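Local structure of DNA damage response protein Rtt109, putative (Neosartorya fumigata, 5ZB9) at residues D95-H101 against N154-H158; L147-E153 against L431-N437; P182-S186 against V329-Q333; A203-I208 against R234-P240. The protein probably transfers the acetyl group of acetyl-CoA to lysines of histones, notably histone H3, in a process tied to DNA replication and DNA damage. All coordinates share one frame. Residue numbers count along the deposited sequence, not the author numbering.

Interaction 1: D95-H101 against N154-H158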
loop_
_atom_site.group_PDB
_atom_site.type_symbol
_atom_site.label_atom_id
_atom_site.label_comp_id
_atom_site.label_asym_id
_atom_site.label_seq_id
_atom_site.Cartn_x
_atom_site.Cartn_y
_atom_site.Cartn_z
ATOM N N ASP A 95 -1.807 8.463 8.251
ATOM C CA ASP A 95 -2.512 9.561 8.889
ATOM C C ASP A 95 -1.562 10.705 9.169
ATOM O O ASP A 95 -0.350 10.513 9.228
ATOM C CB ASP A 95 -3.175 9.098 10.189
ATOM C CG ASP A 95 -4.495 9.818 10.464
ATOM O OD1 ASP A 95 -4.841 10.756 9.706
ATOM O OD2 ASP A 95 -5.183 9.441 11.440
ATOM N N SER A 96 -2.116 11.900 9.323
ATOM C CA SER A 96 -1.339 13.056 9.748
ATOM C C SER A 96 -1.844 13.478 11.111
ATOM O O SER A 96 -2.865 12.980 11.573
ATOM C CB SER A 96 -1.463 14.204 8.758
ATOM O OG SER A 96 -2.801 14.658 8.719
ATOM N N THR A 97 -1.134 14.391 11.758
ATOM C CA THR A 97 -1.540 14.835 13.083
ATOM C C THR A 97 -2.128 16.234 13.007
ATOM O O THR A 97 -2.954 16.617 13.826
ATOM C CB THR A 97 -0.368 14.819 14.067
ATOM O OG1 THR A 97 0.717 15.583 13.527
ATOM C CG2 THR A 97 0.092 13.401 14.307
ATOM N N GLY A 98 -1.696 16.991 12.007
ATOM C CA GLY A 98 -2.187 18.336 11.814
ATOM C C GLY A 98 -1.231 19.383 12.341
ATOM O O GLY A 98 -1.565 20.566 12.370
ATOM N N TYR A 99 -0.036 18.956 12.748
ATOM C CA TYR A 99 0.934 19.875 13.349
ATOM C C TYR A 99 2.057 20.274 12.402
ATOM O O TYR A 99 3.015 20.927 12.808
ATOM C CB TYR A 99 1.504 19.264 14.633
ATOM C CG TYR A 99 0.424 19.102 15.665
ATOM C CD1 TYR A 99 -0.107 20.211 16.317
ATOM C CD2 TYR A 99 -0.111 17.854 15.948
ATOM C CE1 TYR A 99 -1.120 20.075 17.247
ATOM C CE2 TYR A 99 -1.126 17.709 16.875
ATOM C CZ TYR A 99 -1.626 18.826 17.520
ATOM O OH TYR A 99 -2.635 18.686 18.443
ATOM N N LEU A 100 1.919 19.903 11.135
ATOM C CA LEU A 100 2.908 20.253 10.125
ATOM C C LEU A 100 3.083 21.766 10.003
ATOM O O LEU A 100 4.157 22.242 9.623
ATOM C CB LEU A 100 2.516 19.656 8.774
ATOM C CG LEU A 100 3.391 20.001 7.568
ATOM C CD1 LEU A 100 4.843 19.624 7.828
ATOM C CD2 LEU A 100 2.860 19.320 6.315
ATOM N N HIS A 101 2.036 22.519 10.338
ATOM C CA HIS A 101 2.082 23.979 10.231
ATOM C C HIS A 101 3.110 24.612 11.180
ATOM O O HIS A 101 3.560 25.735 10.953
ATOM C CB HIS A 101 0.695 24.580 10.485
ATOM C CG HIS A 101 0.208 24.416 11.890
ATOM N ND1 HIS A 101 -0.449 23.286 12.323
ATOM C CD2 HIS A 101 0.268 25.247 12.957
ATOM C CE1 HIS A 101 -0.758 23.420 13.601
ATOM N NE2 HIS A 101 -0.339 24.604 14.007
ATOM N N ASN A 154 -7.787 18.544 16.587
ATOM C CA ASN A 154 -6.863 19.619 16.237
ATOM C C ASN A 154 -7.396 20.397 15.040
ATOM O O ASN A 154 -7.433 19.879 13.926
ATOM C CB ASN A 154 -5.463 19.054 15.949
ATOM C CG ASN A 154 -4.521 20.078 15.314
ATOM O OD1 ASN A 154 -4.724 21.289 15.423
ATOM N ND2 ASN A 154 -3.476 19.584 14.647
ATOM N N PRO A 155 -7.799 21.658 15.271
ATOM C CA PRO A 155 -8.411 22.512 14.244
ATOM C C PRO A 155 -7.518 22.726 13.026
ATOM O O PRO A 155 -7.985 23.219 12.002
ATOM C CB PRO A 155 -8.638 23.835 14.982
ATOM C CG PRO A 155 -8.655 23.467 16.436
ATOM C CD PRO A 155 -7.672 22.357 16.563
ATOM N N GLU A 156 -6.250 22.347 13.136
ATOM C CA GLU A 156 -5.293 22.562 12.056
ATOM C C GLU A 156 -5.131 21.344 11.157
ATOM O O GLU A 156 -4.492 21.420 10.109
ATOM C CB GLU A 156 -3.940 22.962 12.638
ATOM C CG GLU A 156 -3.966 24.305 13.340
ATOM C CD GLU A 156 -4.343 25.423 12.397
ATOM O OE1 GLU A 156 -3.732 25.506 11.306
ATOM O OE2 GLU A 156 -5.258 26.205 12.738
ATOM N N LYS A 157 -5.704 20.221 11.572
ATOM C CA LYS A 157 -5.658 19.005 10.773
ATOM C C LYS A 157 -6.696 19.076 9.664
ATOM O O LYS A 157 -7.896 19.109 9.929
ATOM C CB LYS A 157 -5.898 17.768 11.643
ATOM C CG LYS A 157 -5.862 16.463 10.867
ATOM C CD LYS A 157 -6.024 15.270 11.788
ATOM C CE LYS A 157 -5.831 13.961 11.037
ATOM N NZ LYS A 157 -5.933 12.786 11.953
ATOM N N HIS A 158 -6.232 19.107 8.420
ATOM C CA HIS A 158 -7.139 19.160 7.280
ATOM C C HIS A 158 -7.223 17.810 6.583
ATOM O O HIS A 158 -6.226 17.306 6.065
ATOM C CB HIS A 158 -6.702 20.249 6.297
ATOM C CG HIS A 158 -6.914 21.641 6.807
ATOM N ND1 HIS A 158 -7.755 21.925 7.864
ATOM C CD2 HIS A 158 -6.394 22.827 6.414
ATOM C CE1 HIS A 158 -7.745 23.224 8.096
ATOM N NE2 HIS A 158 -6.926 23.795 7.229
#

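Interaction 2: L147-E153 against L431-N437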
loop_
_atom_site.group_PDB
_atom_site.type_symbol
_atom_site.label_atom_id
_atom_site.label_comp_id
_atom_site.label_asym_id
_atom_site.label_seq_id
_atom_site.Cartn_x
_atom_site.Cartn_y
_atom_site.Cartn_z
ATOM N N LEU A 147 -4.083 5.613 13.745
ATOM C CA LEU A 147 -2.807 6.135 14.215
ATOM C C LEU A 147 -2.836 7.182 15.313
ATOM O O LEU A 147 -2.277 6.956 16.378
ATOM C CB LEU A 147 -2.023 6.691 13.030
ATOM C CG LEU A 147 -1.331 5.597 12.223
ATOM C CD1 LEU A 147 -0.365 6.212 11.230
ATOM C CD2 LEU A 147 -0.619 4.622 13.149
ATOM N N PHE A 148 -3.456 8.325 15.064
ATOM C CA PHE A 148 -3.282 9.455 15.976
ATOM C C PHE A 148 -4.594 9.947 16.583
ATOM O O PHE A 148 -5.242 10.841 16.042
ATOM C CB PHE A 148 -2.574 10.597 15.246
ATOM C CG PHE A 148 -1.301 10.178 14.580
ATOM C CD1 PHE A 148 -0.250 9.665 15.329
ATOM C CD2 PHE A 148 -1.149 10.291 13.204
ATOM C CE1 PHE A 148 0.932 9.274 14.725
ATOM C CE2 PHE A 148 0.034 9.909 12.594
ATOM C CZ PHE A 148 1.076 9.393 13.359
ATOM N N PRO A 149 -4.980 9.364 17.726
ATOM C CA PRO A 149 -6.259 9.713 18.350
ATOM C C PRO A 149 -6.262 11.120 18.930
ATOM O O PRO A 149 -5.288 11.573 19.540
ATOM C CB PRO A 149 -6.405 8.661 19.456
ATOM C CG PRO A 149 -5.500 7.546 19.033
ATOM C CD PRO A 149 -4.328 8.249 18.430
ATOM N N GLY A 150 -7.372 11.815 18.727
ATOM C CA GLY A 150 -7.517 13.158 19.239
ATOM C C GLY A 150 -7.019 14.195 18.256
ATOM O O GLY A 150 -7.422 15.360 18.319
ATOM N N SER A 151 -6.148 13.776 17.340
ATOM C CA SER A 151 -5.637 14.681 16.320
ATOM C C SER A 151 -6.785 15.197 15.456
ATOM O O SER A 151 -6.663 16.237 14.805
ATOM C CB SER A 151 -4.581 13.988 15.450
ATOM O OG SER A 151 -5.136 12.904 14.728
ATOM N N ILE A 152 -7.899 14.469 15.461
ATOM C CA ILE A 152 -9.089 14.890 14.724
ATOM C C ILE A 152 -9.664 16.181 15.322
ATOM O O ILE A 152 -10.275 16.986 14.615
ATOM C CB ILE A 152 -10.175 13.777 14.704
ATOM C CG1 ILE A 152 -11.296 14.138 13.725
ATOM C CG2 ILE A 152 -10.714 13.499 16.107
ATOM C CD1 ILE A 152 -12.337 13.061 13.554
ATOM N N GLU A 153 -9.437 16.389 16.617
ATOM C CA GLU A 153 -9.913 17.589 17.292
ATOM C C GLU A 153 -9.021 18.798 17.020
ATOM O O GLU A 153 -9.446 19.938 17.202
ATOM C CB GLU A 153 -10.015 17.344 18.796
ATOM C CG GLU A 153 -10.998 16.252 19.171
ATOM C CD GLU A 153 -11.094 16.056 20.668
ATOM O OE1 GLU A 153 -10.665 16.963 21.414
ATOM O OE2 GLU A 153 -11.582 14.988 21.099
ATOM N N LEU A 431 1.730 3.969 20.385
ATOM C CA LEU A 431 1.488 5.207 19.663
ATOM C C LEU A 431 -0.000 5.527 19.622
ATOM O O LEU A 431 -0.409 6.672 19.801
ATOM C CB LEU A 431 2.054 5.109 18.243
ATOM C CG LEU A 431 1.945 6.350 17.352
ATOM C CD1 LEU A 431 2.551 7.578 18.035
ATOM C CD2 LEU A 431 2.605 6.094 15.998
ATOM N N ILE A 432 -0.805 4.500 19.387
ATOM C CA ILE A 432 -2.249 4.658 19.311
ATOM C C ILE A 432 -2.820 5.054 20.673
ATOM O O ILE A 432 -3.804 5.777 20.749
ATOM C CB ILE A 432 -2.920 3.361 18.808
ATOM C CG1 ILE A 432 -2.436 3.032 17.396
ATOM C CG2 ILE A 432 -4.434 3.484 18.821
ATOM C CD1 ILE A 432 -2.975 1.723 16.863
ATOM N N ASP A 433 -2.184 4.604 21.749
ATOM C CA ASP A 433 -2.652 4.927 23.096
ATOM C C ASP A 433 -2.305 6.347 23.548
ATOM O O ASP A 433 -2.571 6.705 24.694
ATOM C CB ASP A 433 -2.080 3.937 24.114
ATOM C CG ASP A 433 -2.606 2.525 23.922
ATOM O OD1 ASP A 433 -3.639 2.354 23.231
ATOM O OD2 ASP A 433 -1.984 1.584 24.470
ATOM N N GLN A 434 -1.714 7.151 22.669
ATOM C CA GLN A 434 -1.270 8.483 23.069
ATOM C C GLN A 434 -2.293 9.546 22.708
ATOM O O GLN A 434 -3.369 9.233 22.212
ATOM C CB GLN A 434 0.085 8.813 22.437
ATOM C CG GLN A 434 1.156 7.791 22.753
ATOM C CD GLN A 434 1.364 7.601 24.248
ATOM O OE1 GLN A 434 1.546 8.568 24.982
ATOM N NE2 GLN A 434 1.340 6.353 24.700
ATOM N N ASP A 435 -1.940 10.805 22.958
ATOM C CA ASP A 435 -2.868 11.904 22.736
ATOM C C ASP A 435 -2.251 12.975 21.847
ATOM O O ASP A 435 -1.096 13.354 22.011
ATOM C CB ASP A 435 -3.320 12.510 24.070
ATOM C CG ASP A 435 -4.301 11.615 24.819
ATOM O OD1 ASP A 435 -4.944 10.755 24.175
ATOM O OD2 ASP A 435 -4.439 11.777 26.052
ATOM N N PHE A 436 -3.032 13.452 20.880
ATOM C CA PHE A 436 -2.533 14.446 19.927
ATOM C C PHE A 436 -3.505 15.608 19.743
ATOM O O PHE A 436 -3.426 16.344 18.754
ATOM C CB PHE A 436 -2.228 13.782 18.573
ATOM C CG PHE A 436 -1.134 12.752 18.647
ATOM C CD1 PHE A 436 -1.431 11.423 18.916
ATOM C CD2 PHE A 436 0.198 13.122 18.487
ATOM C CE1 PHE A 436 -0.425 10.482 19.011
ATOM C CE2 PHE A 436 1.210 12.189 18.582
ATOM C CZ PHE A 436 0.901 10.865 18.843
ATOM N N ASN A 437 -4.399 15.777 20.714
ATOM C CA ASN A 437 -5.408 16.838 20.683
ATOM C C ASN A 437 -4.850 18.252 20.613
ATOM O O ASN A 437 -5.371 19.091 19.882
ATOM C CB ASN A 437 -6.303 16.731 21.905
ATOM C CG ASN A 437 -7.104 15.460 21.914
ATOM O OD1 ASN A 437 -6.711 14.460 22.515
ATOM N ND2 ASN A 437 -8.239 15.487 21.235
#

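Interaction 3: P182-S186 against V329-Q333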
loop_
_atom_site.group_PDB
_atom_site.type_symbol
_atom_site.label_atom_id
_atom_site.label_comp_id
_atom_site.label_asym_id
_atom_site.label_seq_id
_atom_site.Cartn_x
_atom_site.Cartn_y
_atom_site.Cartn_z
ATOM N N PRO A 182 6.431 2.147 -20.341
ATOM C CA PRO A 182 5.029 1.924 -20.713
ATOM C C PRO A 182 4.793 0.501 -21.190
ATOM O O PRO A 182 5.726 -0.173 -21.618
ATOM C CB PRO A 182 4.798 2.924 -21.852
ATOM C CG PRO A 182 5.818 3.980 -21.639
ATOM C CD PRO A 182 7.025 3.273 -21.080
ATOM N N GLU A 183 3.550 0.046 -21.111
ATOM C CA GLU A 183 3.191 -1.280 -21.598
ATOM C C GLU A 183 2.050 -1.177 -22.610
ATOM O O GLU A 183 1.363 -0.157 -22.689
ATOM C CB GLU A 183 2.809 -2.190 -20.433
ATOM C CG GLU A 183 3.881 -2.260 -19.356
ATOM C CD GLU A 183 3.518 -3.191 -18.206
ATOM O OE1 GLU A 183 2.413 -3.035 -17.635
ATOM O OE2 GLU A 183 4.343 -4.077 -17.872
ATOM N N THR A 184 1.844 -2.245 -23.371
ATOM C CA THR A 184 0.938 -2.210 -24.507
ATOM C C THR A 184 -0.412 -2.857 -24.234
ATOM O O THR A 184 -1.413 -2.501 -24.855
ATOM C CB THR A 184 1.570 -2.901 -25.709
ATOM O OG1 THR A 184 2.274 -4.063 -25.254
ATOM C CG2 THR A 184 2.546 -1.960 -26.393
ATOM N N GLY A 185 -0.446 -3.811 -23.312
ATOM C CA GLY A 185 -1.691 -4.490 -23.002
ATOM C C GLY A 185 -1.518 -5.984 -22.818
ATOM O O GLY A 185 -0.974 -6.669 -23.689
ATOM N N SER A 186 -1.987 -6.479 -21.674
ATOM C CA SER A 186 -1.863 -7.888 -21.305
ATOM C C SER A 186 -2.519 -8.799 -22.341
ATOM O O SER A 186 -1.829 -9.509 -23.076
ATOM C CB SER A 186 -2.473 -8.134 -19.917
ATOM O OG SER A 186 -3.828 -7.716 -19.855
ATOM N N VAL A 329 6.965 -9.440 -19.215
ATOM C CA VAL A 329 6.052 -8.466 -19.805
ATOM C C VAL A 329 4.673 -8.672 -19.193
ATOM O O VAL A 329 4.439 -9.681 -18.521
ATOM C CB VAL A 329 5.972 -8.594 -21.338
ATOM C CG1 VAL A 329 7.304 -8.234 -21.970
ATOM C CG2 VAL A 329 5.548 -10.001 -21.730
ATOM N N ASN A 330 3.761 -7.730 -19.423
ATOM C CA ASN A 330 2.434 -7.813 -18.815
ATOM C C ASN A 330 1.517 -8.855 -19.476
ATOM O O ASN A 330 0.378 -9.039 -19.048
ATOM C CB ASN A 330 1.754 -6.438 -18.824
ATOM C CG ASN A 330 1.378 -5.975 -20.215
ATOM O OD1 ASN A 330 2.018 -6.337 -21.203
ATOM N ND2 ASN A 330 0.338 -5.158 -20.298
ATOM N N SER A 331 2.020 -9.543 -20.500
ATOM C CA SER A 331 1.256 -10.597 -21.171
ATOM C C SER A 331 1.536 -11.973 -20.553
ATOM O O SER A 331 0.759 -12.916 -20.733
ATOM C CB SER A 331 1.568 -10.618 -22.673
ATOM O OG SER A 331 2.817 -11.238 -22.939
ATOM N N VAL A 332 2.652 -12.082 -19.836
ATOM C CA VAL A 332 2.991 -13.305 -19.118
ATOM C C VAL A 332 2.074 -13.475 -17.911
ATOM O O VAL A 332 2.159 -12.715 -16.948
ATOM C CB VAL A 332 4.463 -13.307 -18.644
ATOM C CG1 VAL A 332 4.773 -14.585 -17.877
ATOM C CG2 VAL A 332 5.407 -13.146 -19.826
ATOM N N GLN A 333 1.198 -14.475 -17.968
ATOM C CA GLN A 333 0.247 -14.725 -16.887
ATOM C C GLN A 333 0.966 -15.147 -15.606
ATOM O O GLN A 333 2.017 -15.790 -15.656
ATOM C CB GLN A 333 -0.777 -15.792 -17.304
ATOM C CG GLN A 333 -1.842 -16.079 -16.247
ATOM C CD GLN A 333 -3.101 -16.706 -16.822
ATOM O OE1 GLN A 333 -4.089 -16.013 -17.084
ATOM N NE2 GLN A 333 -3.076 -18.025 -17.010
#

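Interaction 4: A203-I208 against R234-P240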
loop_
_atom_site.group_PDB
_atom_site.type_symbol
_atom_site.label_atom_id
_atom_site.label_comp_id
_atom_site.label_asym_id
_atom_site.label_seq_id
_atom_site.Cartn_x
_atom_site.Cartn_y
_atom_site.Cartn_z
ATOM N N ALA A 203 5.669 -0.979 -16.153
ATOM C CA ALA A 203 4.583 -0.869 -15.184
ATOM C C ALA A 203 3.334 -0.191 -15.729
ATOM O O ALA A 203 3.402 0.663 -16.617
ATOM C CB ALA A 203 5.064 -0.120 -13.950
ATOM N N THR A 204 2.193 -0.575 -15.161
ATOM C CA THR A 204 0.910 0.070 -15.419
ATOM C C THR A 204 0.179 0.232 -14.083
ATOM O O THR A 204 0.344 -0.593 -13.172
ATOM C CB THR A 204 0.041 -0.753 -16.419
ATOM O OG1 THR A 204 0.781 -0.984 -17.625
ATOM C CG2 THR A 204 -1.269 -0.023 -16.771
ATOM N N ALA A 205 -0.610 1.295 -13.955
ATOM C CA ALA A 205 -1.418 1.516 -12.757
ATOM C C ALA A 205 -2.881 1.210 -13.049
ATOM O O ALA A 205 -3.414 1.615 -14.091
ATOM C CB ALA A 205 -1.259 2.944 -12.260
ATOM N N PHE A 206 -3.524 0.490 -12.134
ATOM C CA PHE A 206 -4.925 0.090 -12.294
ATOM C C PHE A 206 -5.778 0.668 -11.175
ATOM O O PHE A 206 -5.401 0.605 -9.999
ATOM C CB PHE A 206 -5.057 -1.439 -12.315
ATOM C CG PHE A 206 -4.290 -2.107 -13.433
ATOM C CD1 PHE A 206 -2.940 -2.400 -13.292
ATOM C CD2 PHE A 206 -4.924 -2.449 -14.622
ATOM C CE1 PHE A 206 -2.240 -3.013 -14.314
ATOM C CE2 PHE A 206 -4.227 -3.067 -15.657
ATOM C CZ PHE A 206 -2.884 -3.351 -15.505
ATOM N N LEU A 207 -6.923 1.236 -11.540
ATOM C CA LEU A 207 -7.804 1.855 -10.566
ATOM C C LEU A 207 -9.243 1.431 -10.783
ATOM O O LEU A 207 -9.741 1.451 -11.905
ATOM C CB LEU A 207 -7.698 3.380 -10.631
ATOM C CG LEU A 207 -8.686 4.106 -9.710
ATOM C CD1 LEU A 207 -8.307 3.904 -8.247
ATOM C CD2 LEU A 207 -8.831 5.594 -10.056
ATOM N N ILE A 208 -9.907 1.042 -9.701
ATOM C CA ILE A 208 -11.334 0.766 -9.735
ATOM C C ILE A 208 -12.047 1.509 -8.608
ATOM O O ILE A 208 -11.659 1.422 -7.445
ATOM C CB ILE A 208 -11.624 -0.737 -9.621
ATOM C CG1 ILE A 208 -11.356 -1.431 -10.957
ATOM C CG2 ILE A 208 -13.073 -0.976 -9.219
ATOM C CD1 ILE A 208 -11.774 -2.892 -10.953
ATOM N N ARG A 234 -0.926 4.446 -19.144
ATOM C CA ARG A 234 -0.271 4.123 -17.886
ATOM C C ARG A 234 -1.311 3.961 -16.772
ATOM O O ARG A 234 -1.032 3.344 -15.743
ATOM C CB ARG A 234 0.752 5.198 -17.521
ATOM C CG ARG A 234 1.672 5.638 -18.667
ATOM C CD ARG A 234 2.456 4.479 -19.289
ATOM N NE ARG A 234 3.165 3.651 -18.313
ATOM C CZ ARG A 234 4.337 3.971 -17.778
ATOM N NH1 ARG A 234 4.921 5.106 -18.110
ATOM N NH2 ARG A 234 4.921 3.165 -16.904
ATOM N N TRP A 235 -2.506 4.519 -16.982
ATOM C CA TRP A 235 -3.629 4.332 -16.061
ATOM C C TRP A 235 -4.787 3.620 -16.748
ATOM O O TRP A 235 -5.225 4.014 -17.829
ATOM C CB TRP A 235 -4.096 5.673 -15.492
ATOM C CG TRP A 235 -3.094 6.250 -14.544
ATOM C CD1 TRP A 235 -2.025 7.032 -14.862
ATOM C CD2 TRP A 235 -3.046 6.060 -13.124
ATOM N NE1 TRP A 235 -1.317 7.351 -13.729
ATOM C CE2 TRP A 235 -1.926 6.769 -12.649
ATOM C CE3 TRP A 235 -3.846 5.368 -12.211
ATOM C CZ2 TRP A 235 -1.584 6.807 -11.297
ATOM C CZ3 TRP A 235 -3.504 5.405 -10.863
ATOM C CH2 TRP A 235 -2.383 6.118 -10.423
ATOM N N LEU A 236 -5.275 2.561 -16.116
ATOM C CA LEU A 236 -6.375 1.782 -16.665
ATOM C C LEU A 236 -7.459 1.616 -15.623
ATOM O O LEU A 236 -7.167 1.379 -14.453
ATOM C CB LEU A 236 -5.894 0.413 -17.133
ATOM C CG LEU A 236 -5.057 0.377 -18.405
ATOM C CD1 LEU A 236 -4.579 -1.030 -18.680
ATOM C CD2 LEU A 236 -5.876 0.893 -19.558
ATOM N N ASN A 237 -8.711 1.737 -16.053
ATOM C CA ASN A 237 -9.846 1.493 -15.177
ATOM C C ASN A 237 -10.243 0.021 -15.202
ATOM O O ASN A 237 -11.262 -0.341 -15.774
ATOM C CB ASN A 237 -11.032 2.381 -15.582
ATOM C CG ASN A 237 -12.274 2.147 -14.726
ATOM O OD1 ASN A 237 -13.399 2.315 -15.199
ATOM N ND2 ASN A 237 -12.078 1.749 -13.471
ATOM N N SER A 238 -9.436 -0.829 -14.581
ATOM C CA SER A 238 -9.788 -2.240 -14.465
ATOM C C SER A 238 -8.970 -2.946 -13.389
ATOM O O SER A 238 -8.112 -2.344 -12.751
ATOM C CB SER A 238 -9.607 -2.951 -15.812
ATOM O OG SER A 238 -8.321 -2.700 -16.346
ATOM N N TYR A 239 -9.258 -4.227 -13.192
ATOM C CA TYR A 239 -8.530 -5.061 -12.253
ATOM C C TYR A 239 -7.596 -6.004 -13.014
ATOM O O TYR A 239 -8.044 -6.767 -13.866
ATOM C CB TYR A 239 -9.513 -5.844 -11.387
ATOM C CG TYR A 239 -8.874 -6.839 -10.442
ATOM C CD1 TYR A 239 -8.061 -6.415 -9.402
ATOM C CD2 TYR A 239 -9.115 -8.199 -10.571
ATOM C CE1 TYR A 239 -7.492 -7.320 -8.533
ATOM C CE2 TYR A 239 -8.549 -9.110 -9.704
ATOM C CZ TYR A 239 -7.741 -8.668 -8.689
ATOM O OH TYR A 239 -7.170 -9.572 -7.827
ATOM N N PRO A 240 -6.292 -5.951 -12.707
ATOM C CA PRO A 240 -5.266 -6.684 -13.459
ATOM C C PRO A 240 -5.272 -8.176 -13.146
ATOM O O PRO A 240 -4.248 -8.709 -12.713
ATOM C CB PRO A 240 -3.965 -6.035 -12.985
ATOM C CG PRO A 240 -4.266 -5.672 -11.554
ATOM C CD PRO A 240 -5.714 -5.224 -11.561
HETATM O O HOH W 1 1.878 1.327 -19.023
#

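Interaction 1: D95-H101 against N154-H158
A fully stretched lysine, all four chi angles near 180°, runs beside the end of a strand: Lys157 reaches from the type I beta turn Asn154-Lys157 back to Asp95. There Lys157 NZ forms a salt bridge with Asp95 OD1 at 3.2 Å and a weak hydrogen bond to Ser96 O at 3.1 Å; it also hydrogen-bonds Ser151 OG, its strongest polar partner. The contact thus fastens a turn of the loop before helix 162-177 to the end of strand 86-96 in the acetyltransferase sheet. Ser96 and His158 have been seen to contact CoA in this protein, though none is bound to this chain. Gly98 lets the backbones approach to 3.7 Å between Gly98 CA and Lys157 CA; a CB would collide with Asn154 and Lys157, and at phi 100° and psi 8° would also press on Thr97 O. Asn154 suits its place because its amide can accept within its own turn and donate to the strand end. Its OD1 accepts from Glu156 N in an Asx turn, and its ND2, over one face of the Tyr99 ring, gives a hydrogen bond to Thr97 O and a weak one to Gly98 O, both 3.1 Å. Farther out, Glu156 CG covers one face of the His101 imidazole, 3.3 Å from His101 CE1.

Interaction 2: L147-E153 against L431-N437
Two phenylalanines meet in a T-shaped (edge-to-face) pair where a type II beta turn, Phe148-Ser151, docks on the segment leaving the end of helix 421-432. Both have chi1 in the m well, but chi2 differs, -61° for Phe148 and 90° for Phe436. The edge of Phe148 points at the face of Phe436, with centroids 5.2 Å apart and planes at 72°. Leu431, in its t,p rotamer, brings CD2 to 3.8 Å from Phe148 CE1. Leu431 and Phe148 both touch Ile72, and Leu431 and Leu147 touch Phe56, so helix end and turn pack together on strands 50-61 and 71-82. Phe436 is covered in addition by Ala442 and Ser445 of helix 439-457. Pro149, with the extended backbone that the second position of a type II turn requires, sets its ring against Ile432, with CG 4.2 Å from Ile432 CG2, and its carbonyl O accepts the hydrogen bond from Phe436 N at 3.2 Å. Gly150 follows with positive phi, as this turn type prefers; a CB there would strike Asn437 OD1. Asn437, in the m rotamer, places ND2 2.8 Å from Glu153 OE1, while Asn437 CA makes a CA-H...O contact of 3.4 Å with Gly150 O. Ser151 in the p rotamer folds its hydroxyl back over the turn, so that OG donates a very short 2.4 Å hydrogen bond to Phe148 O.

Interaction 3: P182-S186 against V329-Q333
Asn330 buries the most surface here, 111 Å², by pushing its side chain into the curve of segment 182-186. Its CA-to-CB bond points toward that segment, and with chi1 in the p well the amide fills the bend, its end close to the backbone of Gly185 and Ser186. Ser186, next in buried area, passes across the backbone of residues 330 and 331: its CA makes a CA-H...O contact of 3.4 Å with Asn330 O, and its carbonyl O sits 3.6 Å from Ser331 CB. Asn330 occupies the second position of a type I beta turn, Val329 to Val332, so the contact joins this turn, in the loop after strand 317-324, to the loop between helices 162-177 and 193-198. Gly185, whose phi/psi of 138°/126° would jam a CB against Thr184 O, lets that loop bend round the amide. Glu183 flanks Asn330 too, with OE2 3.6 Å from Asn330 CB; a carboxylate can accept from several donors, and this one is held by hydrogen bonds to Thr204, Ser202 and Asn324.

Interaction 4: A203-I208 against R234-P240
Arg234 opens the segment with a side chain long enough to curl back to Ala203 O, which accepts a 2.9 Å hydrogen bond from Arg234 NH2; beside it a water links Arg234 NE with Thr204 OG1, which also hydrogen-bonds Glu183. Arg234 O then accepts from Ala205 N at 2.8 Å. Trp235 spreads its six-membered ring over Ala205, whose small CB makes a CH-pi contact 3.5 Å from the centroid, and Trp235 NE1 is hydrogen-bonded to Asp174. Leu236 continues the ladder: its N donates to Ala205 O and its O accepts from Leu207 N, both at 2.9 Å. These bonds pair parallel strands 202-208 and 235-236 of a beta-alpha-beta unit whose connection runs through helix 214-218. Asn237 centres an inverse gamma turn as the ladder ends, and its ND2 replaces a backbone donor to Leu207 O at 2.8 Å. Past Ser238, Tyr239 CB rests 3.7 Å from Ile208 CD1. Pro240, N-cap of helix 241-244, lays its CB 3.6 Å from the Phe206 ring centroid in a second CH-pi contact.

How the interactions relate
From the N terminus, interaction 1 opens at the end of strand 86-96 and closes a loop at 154-158. Interaction 2 starts inside that loop, at 147-153, and closes only at 431-437, so the two cross; Tyr99 OH to Phe436 O (2.5 Å) and Lys157 NZ to Ser151 OG (2.9 Å) probably hydrogen-bond them together. Nested within interaction 2, interaction 3 joins the loop after helix 162-177 to that after strand 317-324, and encloses interaction 4, which pairs strands 202-208 and 235-236. Glu183 OE1 and Thr204 OG1, 2.6 Å apart, probably hydrogen-bond these two. Interaction 3 lies opposite interactions 1 and 2 across the chain's centre, about 41 Å from interaction 1 between centres.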